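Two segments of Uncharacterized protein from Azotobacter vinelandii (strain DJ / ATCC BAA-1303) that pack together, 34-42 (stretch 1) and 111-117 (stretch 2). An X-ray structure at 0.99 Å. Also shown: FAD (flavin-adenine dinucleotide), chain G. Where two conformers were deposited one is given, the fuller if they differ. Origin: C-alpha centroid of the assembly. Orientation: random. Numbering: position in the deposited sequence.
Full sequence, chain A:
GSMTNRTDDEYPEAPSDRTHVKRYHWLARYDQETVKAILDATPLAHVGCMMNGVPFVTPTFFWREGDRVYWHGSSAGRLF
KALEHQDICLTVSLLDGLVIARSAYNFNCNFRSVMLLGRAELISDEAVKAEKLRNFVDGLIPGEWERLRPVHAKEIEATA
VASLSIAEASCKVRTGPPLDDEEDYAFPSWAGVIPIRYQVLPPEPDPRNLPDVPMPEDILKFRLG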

# COMPACT_ATOMS: atom_id res chain seq x y z
N THR A 34 10.55 8.16 -14.68
CA THR A 34 9.40 8.15 -13.78
C THR A 34 9.33 6.84 -12.99
O THR A 34 9.08 6.85 -11.78
CB THR A 34 8.11 8.41 -14.55
OG1 THR A 34 8.19 9.70 -15.18
CG2 THR A 34 6.90 8.37 -13.59
N VAL A 35 9.56 5.71 -13.66
CA VAL A 35 9.56 4.42 -12.96
C VAL A 35 10.51 4.48 -11.78
O VAL A 35 10.16 4.14 -10.65
CB VAL A 35 9.92 3.29 -13.94
CG1 VAL A 35 10.15 1.97 -13.24
CG2 VAL A 35 8.88 3.17 -15.05
N LYS A 36 11.76 4.87 -12.06
CA LYS A 36 12.78 4.93 -11.01
C LYS A 36 12.43 5.94 -9.92
O LYS A 36 12.67 5.69 -8.74
CB LYS A 36 14.15 5.25 -11.61
CG LYS A 36 14.69 4.13 -12.44
CD LYS A 36 16.04 4.50 -13.09
CE LYS A 36 16.61 3.35 -13.89
NZ LYS A 36 17.96 3.73 -14.39
N ALA A 37 11.86 7.09 -10.30
CA ALA A 37 11.55 8.10 -9.30
C ALA A 37 10.48 7.62 -8.33
O ALA A 37 10.53 7.94 -7.14
CB ALA A 37 11.12 9.40 -9.95
N ILE A 38 9.50 6.85 -8.81
CA ILE A 38 8.48 6.32 -7.91
C ILE A 38 9.08 5.23 -7.04
O ILE A 38 8.91 5.22 -5.81
CB ILE A 38 7.25 5.84 -8.70
CG1 ILE A 38 6.60 7.00 -9.48
CG2 ILE A 38 6.24 5.20 -7.76
CD1 ILE A 38 5.51 6.61 -10.46
N LEU A 39 9.82 4.30 -7.65
CA LEU A 39 10.43 3.22 -6.88
C LEU A 39 11.39 3.77 -5.82
O LEU A 39 11.51 3.19 -4.73
CB LEU A 39 11.18 2.30 -7.82
CG LEU A 39 10.33 1.50 -8.81
CD1 LEU A 39 11.24 0.75 -9.76
CD2 LEU A 39 9.37 0.54 -8.08
N ASP A 40 12.08 4.87 -6.10
CA ASP A 40 13.08 5.38 -5.19
C ASP A 40 12.45 6.17 -4.05
O ASP A 40 13.14 6.47 -3.09
CB ASP A 40 14.07 6.27 -5.94
CG ASP A 40 14.98 5.48 -6.87
OD1 ASP A 40 15.01 4.24 -6.78
OD2 ASP A 40 15.67 6.14 -7.70
N ALA A 41 11.17 6.51 -4.13
CA ALA A 41 10.51 7.36 -3.16
C ALA A 41 9.99 6.63 -1.93
O ALA A 41 9.62 7.31 -0.96
CB ALA A 41 9.37 8.12 -3.81
N THR A 42 9.94 5.30 -1.93
CA THR A 42 9.24 4.57 -0.90
C THR A 42 9.81 3.17 -0.79
O THR A 42 10.23 2.61 -1.80
CB THR A 42 7.73 4.53 -1.21
OG1 THR A 42 7.10 3.79 -0.16
CG2 THR A 42 7.42 3.91 -2.56
N PHE A 111 -1.68 10.87 -6.69
CA PHE A 111 -0.98 9.63 -6.40
C PHE A 111 0.15 9.45 -7.39
O PHE A 111 0.18 10.07 -8.48
CB PHE A 111 -1.93 8.42 -6.47
CG PHE A 111 -2.51 8.17 -7.83
CD1 PHE A 111 -1.85 7.36 -8.76
CD2 PHE A 111 -3.70 8.75 -8.21
CE1 PHE A 111 -2.39 7.14 -10.03
CE2 PHE A 111 -4.25 8.51 -9.49
CZ PHE A 111 -3.59 7.69 -10.37
N ARG A 112 1.02 8.51 -7.05
CA ARG A 112 2.00 7.92 -7.96
C ARG A 112 1.91 6.42 -7.82
O ARG A 112 1.91 5.92 -6.68
CB ARG A 112 3.43 8.38 -7.59
CG ARG A 112 3.68 9.86 -7.81
CD ARG A 112 4.86 10.36 -7.01
NE ARG A 112 4.48 10.49 -5.61
CZ ARG A 112 5.36 10.71 -4.63
NH1 ARG A 112 6.67 10.66 -4.87
NH2 ARG A 112 4.94 10.96 -3.41
N SER A 113 1.87 5.68 -8.92
CA SER A 113 1.89 4.23 -8.81
C SER A 113 2.61 3.61 -9.98
O SER A 113 2.54 4.10 -11.12
CB SER A 113 0.53 3.60 -8.62
OG SER A 113 -0.31 3.85 -9.67
N VAL A 114 3.29 2.50 -9.69
CA VAL A 114 3.97 1.73 -10.72
C VAL A 114 3.66 0.26 -10.52
O VAL A 114 3.60 -0.22 -9.37
CB VAL A 114 5.49 2.02 -10.77
CG1 VAL A 114 6.16 1.70 -9.43
CG2 VAL A 114 6.17 1.28 -11.95
N MET A 115 3.46 -0.44 -11.63
CA MET A 115 3.31 -1.89 -11.65
C MET A 115 4.47 -2.43 -12.48
O MET A 115 4.68 -2.00 -13.62
CB MET A 115 1.98 -2.34 -12.25
CG MET A 115 0.79 -1.93 -11.41
SD MET A 115 -0.73 -2.48 -12.19
CE MET A 115 -1.95 -1.77 -11.08
N LEU A 116 5.19 -3.38 -11.91
CA LEU A 116 6.26 -4.14 -12.56
C LEU A 116 5.78 -5.55 -12.78
O LEU A 116 5.32 -6.21 -11.83
CB LEU A 116 7.51 -4.19 -11.68
CG LEU A 116 8.08 -2.89 -11.19
CD1 LEU A 116 9.32 -3.13 -10.37
CD2 LEU A 116 8.34 -1.89 -12.31
N LEU A 117 5.88 -6.04 -14.01
CA LEU A 117 5.41 -7.37 -14.35
C LEU A 117 6.57 -8.26 -14.78
O LEU A 117 7.54 -7.78 -15.38
CB LEU A 117 4.42 -7.31 -15.52
CG LEU A 117 3.17 -6.49 -15.27
CD1 LEU A 117 2.17 -6.74 -16.34
CD2 LEU A 117 2.55 -6.63 -13.84
PA FAD G . -6.49 -0.88 -17.20
O1A FAD G . -6.19 0.42 -17.86
O2A FAD G . -7.49 -1.78 -17.86
O5B FAD G . -5.14 -1.67 -16.93
C5B FAD G . -4.27 -1.98 -18.04
C4B FAD G . -2.83 -1.86 -17.60
O4B FAD G . -2.59 -0.52 -17.12
C3B FAD G . -2.44 -2.73 -16.41
O3B FAD G . -2.23 -4.08 -16.78
C2B FAD G . -1.22 -2.00 -15.87
O2B FAD G . -0.09 -2.37 -16.62
C1B FAD G . -1.59 -0.53 -16.12
N9A FAD G . -2.14 0.12 -14.93
C8A FAD G . -3.44 0.15 -14.51
N7A FAD G . -3.60 0.76 -13.36
C5A FAD G . -2.32 1.15 -13.00
C6A FAD G . -1.81 1.84 -11.88
N6A FAD G . -2.57 2.26 -10.84
N1A FAD G . -0.48 2.05 -11.82
C2A FAD G . 0.28 1.62 -12.83
N3A FAD G . -0.07 0.95 -13.93
C4A FAD G . -1.41 0.76 -13.96
N1 FAD G . -9.25 3.21 -9.23
C2 FAD G . -10.60 3.11 -9.01
O2 FAD G . -11.36 2.68 -9.89
N3 FAD G . -11.13 3.44 -7.79
C4 FAD G . -10.42 3.89 -6.72
O4 FAD G . -10.96 4.11 -5.63
C4X FAD G . -9.01 4.05 -6.98
N5 FAD G . -8.23 4.53 -5.99
C5X FAD G . -6.85 4.60 -6.22
C6 FAD G . -6.01 5.03 -5.18
C7 FAD G . -4.63 5.09 -5.35
C7M FAD G . -3.74 5.58 -4.22
C8 FAD G . -4.08 4.70 -6.59
C8M FAD G . -2.60 4.66 -6.80
C9 FAD G . -4.92 4.31 -7.63
C9A FAD G . -6.29 4.23 -7.46
N10 FAD G . -7.16 3.84 -8.50
C10 FAD G . -8.51 3.67 -8.25
C1' FAD G . -6.67 3.48 -9.83
C2' FAD G . -6.49 1.98 -9.99
O2' FAD G . -5.26 1.58 -9.41
C3' FAD G . -6.51 1.58 -11.46
O3' FAD G . -5.50 2.29 -12.15
C4' FAD G . -7.86 1.84 -12.13
O4' FAD G . -8.90 1.27 -11.34
C5' FAD G . -7.90 1.21 -13.50
O5' FAD G . -7.58 -0.19 -13.40
P FAD G . -7.85 -1.18 -14.60
O1P FAD G . -9.28 -1.11 -15.07
O2P FAD G . -7.31 -2.54 -14.18
O3P FAD G . -6.88 -0.56 -15.70
O HOH W 1 8.30 10.07 -7.19

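Val114 forms the apolar centre of the contact, its CA-to-CB bond pointing from the strand toward the helix and its two methyls meeting three helix residues. Val114 CG1 lies 3.7 Å from Leu39 CD2 and 3.9 Å from Ile38 CG2, while Val114 CG2 is 4.2 Å from Val35 CG1. Ile38 and Leu39 follow Val35 by three and four residues, the spacing that brings side chains onto one side of a helix; the backbone hydrogen bonds from Ile38 N to Thr34 O and from Leu39 N to Val35 O, each 3.0 Å, hold that turn. Leu39 starts sideways, but its m,t rotamer brings its end nearer the strand. Leu116, two residues along the strand, points the same way as Val114 and extends the apolar patch more loosely: Leu116 CD1 is 4.3 Å from Leu39 CD2, and Leu116 CD2 is 4.4 Å from Val35 CG1. The axes cross at 107° and approach to 8.3 Å, leaving room for these side chains between the backbones.

Toward the other end, Ile38 covers the start of the Arg112 side chain, with Ile38 CG1 3.9 Å from Arg112 CB. Ile38 CD1 also reaches the strand backbone, 3.9 Å from Ser113 O. Beyond, Arg112 NH1 lies 3.9 Å from Ala41 CB, which sits obliquely to the guanidinium. No direct hydrogen bond joins the stretches; instead, one water accepts from Arg112 NH1 at 2.9 Å and donates a weak bond to Ala37 O at 3.1 Å. Arg112 NE and NH2 are satisfied elsewhere in the structure.

The alternation of the strand turns Ser113 and Met115 away from the helix and to the FAD. Ser113 OG donates a hydrogen bond to FAD N1A at 2.8 Å, and Met115 CE lies 3.5 Å from FAD C5A, so alternate side chains of the strand face helix and cofactor.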